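Local coordinates for protein probable transcriptional regulator (PDB 2ESN) that probably regulates transcription as a LysR-type factor, binding DNA through a helix-turn-helix domain and sensing a small-molecule effector with its substrate-binding domain, at residues L34-A38 against S39-H43; A80-A83 against L84-L88; T108-T111 against A112-L115; G156-E159 against E160-L164; V181-R184 against D185-R188. One frame throughout, in Å; residues are numbered along the deposited sequence.

Interaction 1. Residues L34-A38 against S39-H43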
loop_
_atom_site.group_PDB
_atom_site.type_symbol
_atom_site.label_atom_id
_atom_site.label_comp_id
_atom_site.label_asym_id
_atom_site.label_seq_id
_atom_site.Cartn_x
_atom_site.Cartn_y
_atom_site.Cartn_z
ATOM N N LEU C 34 36.452 2.161 -22.528
ATOM C CA LEU C 34 35.343 2.395 -23.441
ATOM C C LEU C 34 35.535 1.732 -24.809
ATOM O O LEU C 34 34.629 1.793 -25.631
ATOM C CB LEU C 34 35.115 3.880 -23.629
ATOM C CG LEU C 34 34.834 4.696 -22.369
ATOM C CD1 LEU C 34 34.877 6.181 -22.662
ATOM C CD2 LEU C 34 33.508 4.326 -21.807
ATOM N N ALA C 35 36.721 1.146 -25.033
ATOM C CA ALA C 35 37.096 0.433 -26.286
ATOM C C ALA C 35 37.033 1.396 -27.412
ATOM O O ALA C 35 36.423 1.106 -28.448
ATOM C CB ALA C 35 36.201 -0.795 -26.557
ATOM N N ILE C 36 37.599 2.582 -27.197
ATOM C CA ILE C 36 37.711 3.561 -28.286
ATOM C C ILE C 36 39.117 4.065 -28.378
ATOM O O ILE C 36 39.826 4.113 -27.375
ATOM C CB ILE C 36 36.715 4.781 -28.140
ATOM C CG1 ILE C 36 37.070 5.681 -26.924
ATOM C CG2 ILE C 36 35.289 4.280 -28.097
ATOM C CD1 ILE C 36 36.055 6.789 -26.652
ATOM N N SER C 37 39.519 4.427 -29.591
ATOM C CA SER C 37 40.842 4.955 -29.828
ATOM C C SER C 37 41.117 6.234 -29.036
ATOM O O SER C 37 40.213 6.868 -28.448
ATOM C CB SER C 37 41.055 5.193 -31.320
ATOM O OG SER C 37 40.465 6.399 -31.746
ATOM N N ALA C 38 42.383 6.611 -29.022
ATOM C CA ALA C 38 42.838 7.731 -28.220
ATOM C C ALA C 38 42.273 9.006 -28.783
ATOM O O ALA C 38 41.845 9.857 -28.026
ATOM C CB ALA C 38 44.358 7.808 -28.209
ATOM N N SER C 39 42.262 9.116 -30.107
ATOM C CA SER C 39 41.835 10.326 -30.773
ATOM C C SER C 39 40.309 10.451 -30.719
ATOM O O SER C 39 39.781 11.579 -30.652
ATOM C CB SER C 39 42.417 10.414 -32.189
ATOM O OG SER C 39 41.571 9.875 -33.190
ATOM N N ALA C 40 39.628 9.300 -30.670
ATOM C CA ALA C 40 38.179 9.259 -30.548
ATOM C C ALA C 40 37.802 9.775 -29.169
ATOM O O ALA C 40 36.866 10.590 -29.053
ATOM C CB ALA C 40 37.634 7.855 -30.749
ATOM N N PHE C 41 38.507 9.277 -28.147
ATOM C CA PHE C 41 38.370 9.754 -26.792
ATOM C C PHE C 41 38.594 11.255 -26.684
ATOM O O PHE C 41 37.891 11.969 -25.971
ATOM C CB PHE C 41 39.326 9.050 -25.811
ATOM C CG PHE C 41 38.923 9.250 -24.350
ATOM C CD1 PHE C 41 37.963 8.414 -23.750
ATOM C CD2 PHE C 41 39.476 10.275 -23.600
ATOM C CE1 PHE C 41 37.551 8.592 -22.411
ATOM C CE2 PHE C 41 39.077 10.483 -22.263
ATOM C CZ PHE C 41 38.116 9.657 -21.660
ATOM N N SER C 42 39.632 11.725 -27.343
ATOM C CA SER C 42 40.036 13.102 -27.136
ATOM C C SER C 42 38.993 14.028 -27.832
ATOM O O SER C 42 38.658 15.091 -27.312
ATOM C CB SER C 42 41.412 13.274 -27.752
ATOM O OG SER C 42 41.885 14.589 -27.594
ATOM N N HIS C 43 38.479 13.587 -28.988
ATOM C CA HIS C 43 37.419 14.306 -29.702
ATOM C C HIS C 43 36.192 14.366 -28.782
ATOM O O HIS C 43 35.580 15.427 -28.619
ATOM C CB HIS C 43 37.095 13.627 -31.070
ATOM C CG HIS C 43 35.889 14.188 -31.793
ATOM N ND1 HIS C 43 35.625 15.549 -31.902
ATOM C CD2 HIS C 43 34.926 13.573 -32.530
ATOM C CE1 HIS C 43 34.515 15.733 -32.602
ATOM N NE2 HIS C 43 34.071 14.555 -32.994
#
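The edge of the Phe41 ring receives two aliphatic tips, one from the end of helix 27-34 and one from the turn that follows it. Leu34 brings CD1 into the ring plane, 3.6 Å from Phe41 CE1, and the two side chains cross at about a right angle. Ile36 reaches the same edge with CD1, which lies 3.8 Å from Phe41 CD1 and equally close to Phe41 CA, while its CB rests 4.1 Å from Ala40 CB. Phe41 points its ring back toward the turn because CG is anti to the backbone N (chi1 -164°). These contacts pack the turn against the first coil of the second helix in a helix-turn-helix of the LysR family, where helix 27-34 gives way to helix 38-52; the latter is probably the recognition helix. Ser37 is the N-cap of that helix: its OG accepts from Ala40 N at 3.2 Å, and its carbonyl O takes a straighter bond from Phe41 N at 3.0 Å (168°). Ala38 O follows with Ser42 N. Helix 27-34 itself ends at Ala35 in a Schellman motif, whose positive phi swings the chain toward the new helix. Farther out, Val17 of helix 15-24 touches both Leu34 and Phe41, and Val27, Ala30 and Ala31 also pack on Phe41. Arg8 of the second subunit lies against Leu34 and Ile36.

Interaction 2. Residues A80-A83 against L84-L88; sequences ALRA and LGEGL
The Arg82 and Glu86 side chains, one helical turn apart, run side by side and point the same way; their guanidinium and carboxylate planes are 57° apart. Glu86 OE1 sits at the edge of the guanidinium, near its plane, yet Arg82 NE stays 4.4 Å from Glu86 OE1, beyond a salt bridge. A water closes the gap: it donates to Glu86 OE1 at 3.0 Å and accepts a weak bond from Arg82 NE. The closer approach is made by the aliphatic part of the arginine, Arg82 CG lying 3.5 Å from Glu86 OE1. Arg82 leaves the helix with CG anti to the backbone N (chi1 -174°) and bends at chi3, whereas Glu86 runs extended beyond CG. The other carboxylate oxygen also uses water, a second molecule donating both to Glu86 OE2 and to the backbone Ala83 O. Ala83 O additionally accepts from Gly87 N at 3.1 Å. Glu86 N bonds chiefly to Arg82 O (3.2 Å), with Ala83 O as a weak second acceptor.

Leu81 and Leu84 lie on a different side of the helix, with Leu81 CD2 no nearer than 4.5 Å to Leu84 CD1. Leu81 packs on Leu16 of helix 15-24 and on Leu7 of the second subunit, Leu84 on Leu15 of the second subunit, and Ala80 on the second subunit's Leu84. Leu84 N to Ala80 O (3.0 Å) and Gly85 N to Leu81 O continue the i to i+4 ladder. A polar, hydrated stripe and an apolar, intersubunit stripe make this an amphipathic helix, consistent with the linker helix through which LysR-type regulators dimerise.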
loop_
_atom_site.group_PDB
_atom_site.type_symbol
_atom_site.label_atom_id
_atom_site.label_comp_id
_atom_site.label_asym_id
_atom_site.label_seq_id
_atom_site.Cartn_x
_atom_site.Cartn_y
_atom_site.Cartn_z
ATOM N N ALA C 80 23.127 8.093 -12.063
ATOM C CA ALA C 80 22.289 7.892 -13.228
ATOM C C ALA C 80 22.704 6.594 -13.933
ATOM O O ALA C 80 21.853 5.698 -14.238
ATOM C CB ALA C 80 22.416 9.149 -14.142
ATOM N N LEU C 81 24.010 6.445 -14.121
ATOM C CA LEU C 81 24.566 5.251 -14.791
ATOM C C LEU C 81 24.326 3.988 -13.953
ATOM O O LEU C 81 24.112 2.892 -14.495
ATOM C CB LEU C 81 26.045 5.422 -15.043
ATOM C CG LEU C 81 26.377 6.435 -16.141
ATOM C CD1 LEU C 81 27.834 6.408 -16.508
ATOM C CD2 LEU C 81 25.527 6.178 -17.371
ATOM N N ARG C 82 24.364 4.147 -12.629
ATOM C CA ARG C 82 24.095 2.993 -11.772
ATOM C C ARG C 82 22.655 2.548 -11.937
ATOM O O ARG C 82 22.409 1.376 -12.110
ATOM C CB ARG C 82 24.370 3.312 -10.313
ATOM C CG ARG C 82 24.247 2.083 -9.408
ATOM C CD ARG C 82 24.604 2.486 -7.958
ATOM N NE ARG C 82 23.764 3.572 -7.416
ATOM C CZ ARG C 82 24.217 4.786 -7.071
ATOM N NH1 ARG C 82 23.354 5.691 -6.565
ATOM N NH2 ARG C 82 25.521 5.095 -7.220
ATOM N N ALA C 83 21.721 3.490 -11.928
ATOM C CA ALA C 83 20.283 3.144 -12.122
ATOM C C ALA C 83 20.035 2.468 -13.488
ATOM O O ALA C 83 19.353 1.422 -13.579
ATOM C CB ALA C 83 19.406 4.367 -11.934
ATOM N N LEU C 84 20.614 3.036 -14.540
ATOM C CA LEU C 84 20.523 2.420 -15.859
ATOM C C LEU C 84 21.053 1.017 -15.922
ATOM O O LEU C 84 20.398 0.117 -16.492
ATOM C CB LEU C 84 21.290 3.221 -16.901
ATOM C CG LEU C 84 20.541 4.373 -17.514
ATOM C CD1 LEU C 84 21.444 4.944 -18.640
ATOM C CD2 LEU C 84 19.138 3.872 -18.033
ATOM N N GLY C 85 22.280 0.825 -15.427
ATOM C CA GLY C 85 22.879 -0.511 -15.465
ATOM C C GLY C 85 22.036 -1.584 -14.784
ATOM O O GLY C 85 21.994 -2.711 -15.236
ATOM N N GLU C 86 21.367 -1.223 -13.693
ATOM C CA GLU C 86 20.569 -2.127 -12.897
ATOM C C GLU C 86 19.303 -2.504 -13.619
ATOM O O GLU C 86 18.853 -3.656 -13.533
ATOM C CB GLU C 86 20.196 -1.459 -11.577
ATOM C CG GLU C 86 21.416 -1.126 -10.657
ATOM C CD GLU C 86 21.029 -0.302 -9.412
ATOM O OE1 GLU C 86 21.838 -0.271 -8.434
ATOM O OE2 GLU C 86 19.915 0.315 -9.410
ATOM N N GLY C 87 18.697 -1.542 -14.307
ATOM C CA GLY C 87 17.495 -1.810 -15.071
ATOM C C GLY C 87 17.835 -2.605 -16.298
ATOM O O GLY C 87 17.002 -3.335 -16.818
ATOM N N LEU C 88 19.063 -2.469 -16.771
ATOM C CA LEU C 88 19.463 -3.148 -17.970
ATOM C C LEU C 88 20.105 -4.529 -17.717
ATOM O O LEU C 88 20.468 -5.210 -18.678
ATOM C CB LEU C 88 20.416 -2.268 -18.758
ATOM C CG LEU C 88 19.881 -1.043 -19.489
ATOM C CD1 LEU C 88 21.032 -0.349 -20.183
ATOM C CD2 LEU C 88 18.862 -1.507 -20.495
HETATM O O HOH W 1 21.334 1.562 -6.059
HETATM O O HOH W 2 17.336 1.019 -11.010
#

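Interaction 3. Residues T108-T111 against A112-L115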
loop_
_atom_site.group_PDB
_atom_site.type_symbol
_atom_site.label_atom_id
_atom_site.label_comp_id
_atom_site.label_asym_id
_atom_site.label_seq_id
_atom_site.Cartn_x
_atom_site.Cartn_y
_atom_site.Cartn_z
ATOM N N THR C 108 9.366 -20.654 3.088
ATOM C CA THR C 108 9.116 -20.815 4.513
ATOM C C THR C 108 10.406 -21.331 5.216
ATOM O O THR C 108 11.378 -21.617 4.535
ATOM C CB THR C 108 7.972 -21.800 4.749
ATOM O OG1 THR C 108 8.309 -23.053 4.166
ATOM C CG2 THR C 108 6.669 -21.266 4.141
ATOM N N ASP C 109 10.402 -21.478 6.548
ATOM C CA ASP C 109 11.527 -22.140 7.174
ATOM C C ASP C 109 11.656 -23.572 6.627
ATOM O O ASP C 109 12.739 -24.017 6.358
ATOM C CB ASP C 109 11.467 -22.061 8.709
ATOM C CG ASP C 109 10.714 -23.213 9.323
ATOM O OD1 ASP C 109 9.625 -23.538 8.789
ATOM O OD2 ASP C 109 11.248 -23.807 10.283
ATOM N N TYR C 110 10.564 -24.278 6.393
ATOM C CA TYR C 110 10.707 -25.643 5.895
ATOM C C TYR C 110 11.341 -25.719 4.517
ATOM O O TYR C 110 12.211 -26.520 4.296
ATOM C CB TYR C 110 9.405 -26.467 5.956
ATOM C CG TYR C 110 9.633 -27.817 5.371
ATOM C CD1 TYR C 110 10.598 -28.633 5.882
ATOM C CD2 TYR C 110 8.889 -28.279 4.295
ATOM C CE1 TYR C 110 10.871 -29.891 5.364
ATOM C CE2 TYR C 110 9.145 -29.549 3.766
ATOM C CZ TYR C 110 10.171 -30.325 4.296
ATOM O OH TYR C 110 10.522 -31.569 3.767
ATOM N N THR C 111 10.910 -24.892 3.579
ATOM C CA THR C 111 11.379 -24.999 2.218
ATOM C C THR C 111 12.807 -24.412 2.122
ATOM O O THR C 111 13.617 -24.864 1.336
ATOM C CB THR C 111 10.374 -24.345 1.188
ATOM O OG1 THR C 111 10.082 -22.990 1.571
ATOM C CG2 THR C 111 9.047 -25.152 1.044
ATOM N N ALA C 112 13.117 -23.417 2.917
ATOM C CA ALA C 112 14.512 -22.943 3.000
ATOM C C ALA C 112 15.430 -24.083 3.488
ATOM O O ALA C 112 16.498 -24.355 2.912
ATOM C CB ALA C 112 14.600 -21.706 3.930
ATOM N N PHE C 113 14.979 -24.772 4.536
ATOM C CA PHE C 113 15.694 -25.924 5.031
ATOM C C PHE C 113 15.874 -27.016 4.005
ATOM O O PHE C 113 16.971 -27.638 3.950
ATOM C CB PHE C 113 14.993 -26.478 6.306
ATOM C CG PHE C 113 15.313 -27.941 6.598
ATOM C CD1 PHE C 113 16.441 -28.306 7.314
ATOM C CD2 PHE C 113 14.490 -28.946 6.128
ATOM C CE1 PHE C 113 16.691 -29.664 7.580
ATOM C CE2 PHE C 113 14.753 -30.268 6.360
ATOM C CZ PHE C 113 15.853 -30.638 7.115
ATOM N N ALA C 114 14.830 -27.316 3.230
ATOM C CA ALA C 114 14.870 -28.466 2.305
ATOM C C ALA C 114 15.747 -28.176 1.040
ATOM O O ALA C 114 16.528 -29.027 0.586
ATOM C CB ALA C 114 13.443 -28.984 1.946
ATOM N N LEU C 115 15.629 -26.960 0.534
ATOM C CA LEU C 115 16.297 -26.510 -0.671
ATOM C C LEU C 115 17.713 -25.982 -0.464
ATOM O O LEU C 115 18.598 -26.362 -1.173
ATOM C CB LEU C 115 15.502 -25.421 -1.310
ATOM C CG LEU C 115 15.615 -25.073 -2.837
ATOM C CD1 LEU C 115 15.739 -23.601 -3.121
ATOM C CD2 LEU C 115 16.353 -26.009 -3.818
#
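Apolar contact between Tyr110 and Phe113 is made by ring atoms: Tyr110 CE1 lies 3.8 Å from Phe113 CD2, and the two side chains cross obliquely. Both rings leave the helix with CG anti to the backbone N (chi1 177° in Tyr110 and 158° in Phe113), which carries them out on the same side. Ala114 CB stands 4.2 Å from Tyr110 CZ. The edge of the Phe113 ring also meets the backbone, Tyr110 O lying in its plane.

Backbone bonds form the regular ladder of a helix start: Ala112 N to Thr108 O (3.0 Å), Phe113 N to Asp109 O, Ala114 N to Tyr110 O (2.9 Å) and Leu115 N to Thr111 O. This is the opening turn of helix 109-126, the crossover helix of a beta-alpha-beta unit between strands 102-107 and 131-136 in the periplasmic-binding-protein-like domain of the LysR family.

Among side-chain polar bonds, Thr108 occupies the N-cap position and donates its N to Thr111 OG1 at 2.9 Å, nearly straight at 176°. Thr111 can accept there because its OG1 stands between the backbone N and carbonyl carbon. Asp109 is gripped at both carboxylate oxygens by the backbone N atoms of Val236 and Leu237, and Tyr110 OH bonds to Tyr278 OH. Phe113 meets Phe241 of the third subunit edge-to-face, and Ala112 packs on that subunit's Ala238.

Interaction 4. Residues G156-E159 against E160-L164; sequences GYDE and EHERL
Glu162 folds back over the preceding chain and presents its carboxylate to the backbone of Glu159. Its CB lies 3.9 Å from Asp158 CB. The first torsion sets CG anti to the carbonyl carbon (chi1 -84°), and from CG the chain runs extended across Glu159. Glu162 CD stands 3.5 Å from Glu159 CB. At the tip, Glu162 OE1 accepts from Glu159 N at 2.9 Å; the donor arrives from above the carboxylate, 84° out of its plane. The same oxygen, Glu162 OE1, is 3.3 Å from Asp158 CA and forms a salt bridge with Lys140, which also donates to Tyr157 O. Glu162 OE2 rests against Glu159 CB at 3.1 Å.

Acidic groups crowd this turn: Asp158 OD1 is 4.2 Å from Glu162 OE1, and Glu159 OE1 is 4.0 Å from Glu162 OE2. Basic partners probably offset the mutual repulsion, with Arg281 paired to Asp158, Arg218 to Glu159 and Arg222 to Glu160. A weak bond from Glu160 N to Asp158 O spans the bend, and a water donates to Asp158 O while accepting weakly from Glu160 N. The peptide before His161 is cis, and Glu160 has positive phi, so the chain reverses sharply here. Together these features describe an irregular, charge-studded loop at the carboxyl end of strand 153-157, leading on toward strand 168-183 of the LysR substrate-binding domain.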
loop_
_atom_site.group_PDB
_atom_site.type_symbol
_atom_site.label_atom_id
_atom_site.label_comp_id
_atom_site.label_asym_id
_atom_site.label_seq_id
_atom_site.Cartn_x
_atom_site.Cartn_y
_atom_site.Cartn_z
ATOM N N GLY C 156 6.789 -24.096 -2.231
ATOM C CA GLY C 156 5.714 -24.660 -1.394
ATOM C C GLY C 156 5.242 -25.964 -2.010
ATOM O O GLY C 156 5.913 -26.519 -2.855
ATOM N N TYR C 157 4.083 -26.452 -1.599
ATOM C CA TYR C 157 3.440 -27.596 -2.232
ATOM C C TYR C 157 1.946 -27.313 -2.535
ATOM O O TYR C 157 1.359 -26.369 -1.970
ATOM C CB TYR C 157 3.703 -28.908 -1.451
ATOM C CG TYR C 157 3.029 -29.137 -0.073
ATOM C CD1 TYR C 157 3.746 -28.920 1.134
ATOM C CD2 TYR C 157 1.716 -29.677 0.009
ATOM C CE1 TYR C 157 3.168 -29.186 2.405
ATOM C CE2 TYR C 157 1.115 -29.974 1.272
ATOM C CZ TYR C 157 1.838 -29.708 2.470
ATOM O OH TYR C 157 1.228 -29.964 3.702
ATOM N N ASP C 158 1.354 -28.085 -3.454
ATOM C CA ASP C 158 -0.076 -27.875 -3.807
ATOM C C ASP C 158 -0.878 -28.706 -2.869
ATOM O O ASP C 158 -0.620 -29.895 -2.729
ATOM C CB ASP C 158 -0.466 -28.305 -5.252
ATOM C CG ASP C 158 0.359 -27.603 -6.362
ATOM O OD1 ASP C 158 0.668 -26.384 -6.268
ATOM O OD2 ASP C 158 0.668 -28.312 -7.347
ATOM N N GLU C 159 -1.848 -28.078 -2.231
ATOM C CA GLU C 159 -2.856 -28.808 -1.474
ATOM C C GLU C 159 -3.948 -29.371 -2.406
ATOM O O GLU C 159 -4.840 -28.663 -2.867
ATOM C CB GLU C 159 -3.431 -27.948 -0.346
ATOM C CG GLU C 159 -4.212 -28.720 0.708
ATOM C CD GLU C 159 -4.755 -27.804 1.828
ATOM O OE1 GLU C 159 -4.155 -26.720 2.076
ATOM O OE2 GLU C 159 -5.771 -28.183 2.463
ATOM N N GLU C 160 -3.773 -30.643 -2.740
ATOM C CA GLU C 160 -4.826 -31.559 -3.199
ATOM C C GLU C 160 -5.790 -31.171 -4.341
ATOM O O GLU C 160 -6.859 -30.623 -4.068
ATOM C CB GLU C 160 -5.663 -31.978 -1.984
ATOM C CG GLU C 160 -6.676 -30.900 -1.543
ATOM C CD GLU C 160 -7.721 -31.430 -0.603
ATOM O OE1 GLU C 160 -7.348 -32.304 0.210
ATOM O OE2 GLU C 160 -8.901 -30.977 -0.676
ATOM N N HIS C 161 -5.426 -31.346 -5.612
ATOM C CA HIS C 161 -4.143 -31.010 -6.160
ATOM C C HIS C 161 -4.517 -29.611 -6.702
ATOM O O HIS C 161 -5.129 -29.475 -7.776
ATOM C CB HIS C 161 -3.785 -31.997 -7.274
ATOM C CG HIS C 161 -3.733 -33.426 -6.816
ATOM N ND1 HIS C 161 -2.709 -34.286 -7.163
ATOM C CD2 HIS C 161 -4.572 -34.143 -6.025
ATOM C CE1 HIS C 161 -2.923 -35.472 -6.614
ATOM N NE2 HIS C 161 -4.044 -35.412 -5.916
ATOM N N GLU C 162 -4.203 -28.591 -5.898
ATOM C CA GLU C 162 -4.604 -27.194 -6.130
ATOM C C GLU C 162 -4.421 -26.807 -7.594
ATOM O O GLU C 162 -3.424 -27.178 -8.221
ATOM C CB GLU C 162 -3.793 -26.235 -5.225
ATOM C CG GLU C 162 -4.326 -26.024 -3.778
ATOM C CD GLU C 162 -3.249 -25.478 -2.793
ATOM O OE1 GLU C 162 -2.070 -25.372 -3.189
ATOM O OE2 GLU C 162 -3.569 -25.165 -1.606
ATOM N N ARG C 163 -5.389 -26.080 -8.142
ATOM C CA ARG C 163 -5.229 -25.509 -9.489
ATOM C C ARG C 163 -4.310 -24.268 -9.470
ATOM O O ARG C 163 -4.450 -23.378 -8.619
ATOM C CB ARG C 163 -6.596 -25.190 -10.126
ATOM C CG ARG C 163 -6.509 -24.564 -11.519
ATOM C CD ARG C 163 -7.889 -24.293 -12.133
ATOM N NE ARG C 163 -8.500 -22.958 -11.906
ATOM C CZ ARG C 163 -8.118 -22.000 -11.043
ATOM N NH1 ARG C 163 -7.065 -22.128 -10.226
ATOM N NH2 ARG C 163 -8.817 -20.869 -11.008
ATOM N N LEU C 164 -3.364 -24.233 -10.404
ATOM C CA LEU C 164 -2.460 -23.100 -10.563
ATOM C C LEU C 164 -3.140 -21.833 -11.124
ATOM O O LEU C 164 -3.865 -21.917 -12.133
ATOM C CB LEU C 164 -1.283 -23.487 -11.468
ATOM C CG LEU C 164 -0.249 -24.446 -10.896
ATOM C CD1 LEU C 164 0.872 -24.653 -11.909
ATOM C CD2 LEU C 164 0.285 -23.932 -9.550
HETATM O O HOH W 3 -1.556 -32.212 -4.150
#

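Interaction 5. Residues V181-R184 against D185-R188; sequences VARR and DHPR
Ala182 and His186 make the inner, apolar side of the turn by which strand 168-183 leaves the sheet of the LysR substrate-binding domain. Ala182 CB lies 4.0 Å from His186 CD2, the imidazole being carried toward the strand by a first torsion that sets CG anti to the backbone N (chi1 -175°). Leu249 of strand 249-253 touches both residues. The ring is held at both nitrogens, since NE2 bonds to Asp247 O and ND1 accepts from Arg188 N. Pro187 CD lies over one face near the rim, 3.3 Å above the ring plane. The tight packing comes from Arg183 at the strand's end, with Arg183 CG 3.6 Å from His186 CA and Arg183 CD 3.0 Å from Asp185 O.

The outer part, by contrast, is polar and loosely joined. Arg184 and Asp185 cross with guanidinium and carboxylate planes 82° apart and their charged atoms well separated; Arg184 NH2 instead makes a weak bond to Ala261 O. Arg183 bends at chi2 and chi3, and its guanidinium end is linked to the turn through solvent. One water accepts there from two donors, Arg183 NH2 and the backbone Asp185 N, each at 2.9 Å.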
loop_
_atom_site.group_PDB
_atom_site.type_symbol
_atom_site.label_atom_id
_atom_site.label_comp_id
_atom_site.label_asym_id
_atom_site.label_seq_id
_atom_site.Cartn_x
_atom_site.Cartn_y
_atom_site.Cartn_z
ATOM N N VAL C 181 5.211 -36.924 15.207
ATOM C CA VAL C 181 6.368 -36.777 16.002
ATOM C C VAL C 181 5.902 -36.565 17.431
ATOM O O VAL C 181 4.933 -35.852 17.643
ATOM C CB VAL C 181 7.103 -35.482 15.482
ATOM C CG1 VAL C 181 8.094 -35.000 16.455
ATOM C CG2 VAL C 181 7.695 -35.710 14.036
ATOM N N ALA C 182 6.562 -37.226 18.398
ATOM C CA ALA C 182 6.372 -36.982 19.841
ATOM C C ALA C 182 7.726 -36.955 20.463
ATOM O O ALA C 182 8.658 -37.456 19.864
ATOM C CB ALA C 182 5.599 -38.102 20.464
ATOM N N ARG C 183 7.836 -36.394 21.676
ATOM C CA ARG C 183 9.047 -36.596 22.453
ATOM C C ARG C 183 9.343 -38.111 22.502
ATOM O O ARG C 183 8.409 -38.976 22.443
ATOM C CB ARG C 183 8.935 -35.994 23.853
ATOM C CG ARG C 183 7.842 -36.599 24.784
ATOM C CD ARG C 183 8.405 -36.598 26.183
ATOM N NE ARG C 183 8.597 -35.265 26.675
ATOM C CZ ARG C 183 9.693 -34.706 27.177
ATOM N NH1 ARG C 183 9.568 -33.455 27.580
ATOM N NH2 ARG C 183 10.860 -35.325 27.273
ATOM N N ARG C 184 10.627 -38.450 22.551
ATOM C CA ARG C 184 11.055 -39.827 22.496
ATOM C C ARG C 184 10.414 -40.679 23.604
ATOM O O ARG C 184 9.976 -41.803 23.363
ATOM C CB ARG C 184 12.579 -39.914 22.662
ATOM C CG ARG C 184 13.051 -41.378 22.350
ATOM C CD ARG C 184 14.558 -41.476 22.170
ATOM N NE ARG C 184 14.875 -40.983 20.828
ATOM C CZ ARG C 184 15.663 -39.955 20.520
ATOM N NH1 ARG C 184 16.334 -39.273 21.474
ATOM N NH2 ARG C 184 15.772 -39.640 19.224
ATOM N N ASP C 185 10.390 -40.149 24.804
ATOM C CA ASP C 185 9.675 -40.822 25.929
ATOM C C ASP C 185 8.349 -40.122 26.301
ATOM O O ASP C 185 8.279 -39.425 27.277
ATOM C CB ASP C 185 10.573 -40.847 27.150
ATOM C CG ASP C 185 11.862 -41.655 26.889
ATOM O OD1 ASP C 185 11.876 -42.652 26.136
ATOM O OD2 ASP C 185 12.873 -41.248 27.396
ATOM N N HIS C 186 7.318 -40.308 25.485
ATOM C CA HIS C 186 6.047 -39.629 25.722
ATOM C C HIS C 186 5.306 -40.486 26.779
ATOM O O HIS C 186 5.304 -41.714 26.657
ATOM C CB HIS C 186 5.280 -39.600 24.405
ATOM C CG HIS C 186 3.995 -38.813 24.460
ATOM N ND1 HIS C 186 2.852 -39.273 25.086
ATOM C CD2 HIS C 186 3.684 -37.599 23.954
ATOM C CE1 HIS C 186 1.908 -38.343 25.008
ATOM N NE2 HIS C 186 2.379 -37.329 24.302
ATOM N N PRO C 187 4.650 -39.853 27.793
ATOM C CA PRO C 187 4.087 -40.715 28.860
ATOM C C PRO C 187 3.034 -41.709 28.399
ATOM O O PRO C 187 2.813 -42.684 29.108
ATOM C CB PRO C 187 3.561 -39.728 29.925
ATOM C CG PRO C 187 3.343 -38.385 29.174
ATOM C CD PRO C 187 4.400 -38.415 28.022
ATOM N N ARG C 188 2.447 -41.526 27.210
ATOM C CA ARG C 188 1.287 -42.316 26.828
ATOM C C ARG C 188 1.467 -43.029 25.509
ATOM O O ARG C 188 0.538 -43.651 25.021
ATOM C CB ARG C 188 0.017 -41.459 26.816
ATOM C CG ARG C 188 -0.507 -41.012 28.168
ATOM C CD ARG C 188 -1.598 -39.867 28.149
ATOM N NE ARG C 188 -1.105 -38.594 27.569
ATOM C CZ ARG C 188 -0.515 -37.636 28.274
ATOM N NH1 ARG C 188 -0.303 -37.783 29.586
ATOM N NH2 ARG C 188 -0.114 -36.524 27.679
HETATM O O HOH W 4 11.629 -37.645 25.647
#

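The five contacts follow one another in series along an elongated chain. Interaction 1 lies in the probable DNA-binding domain and interaction 2 on the helix that follows it, their centres 23 Å apart, and both touch the second subunit. From interaction 2 to interaction 3 the centres are 33 Å apart, and from interaction 1 to interaction 5 they are 77 Å apart. Interactions 3, 4 and 5 share the substrate-binding domain. Interactions 3 and 4 meet directly, Thr111 CG2 lying 4.1 Å from Gly156 N, and Tyr278 links them by bonding to Tyr110 and meeting the Tyr157 ring. Interactions 4 and 5 begin at the ends of strands 153-157 and 168-183 of one sheet, with nearest atoms about 13 Å apart.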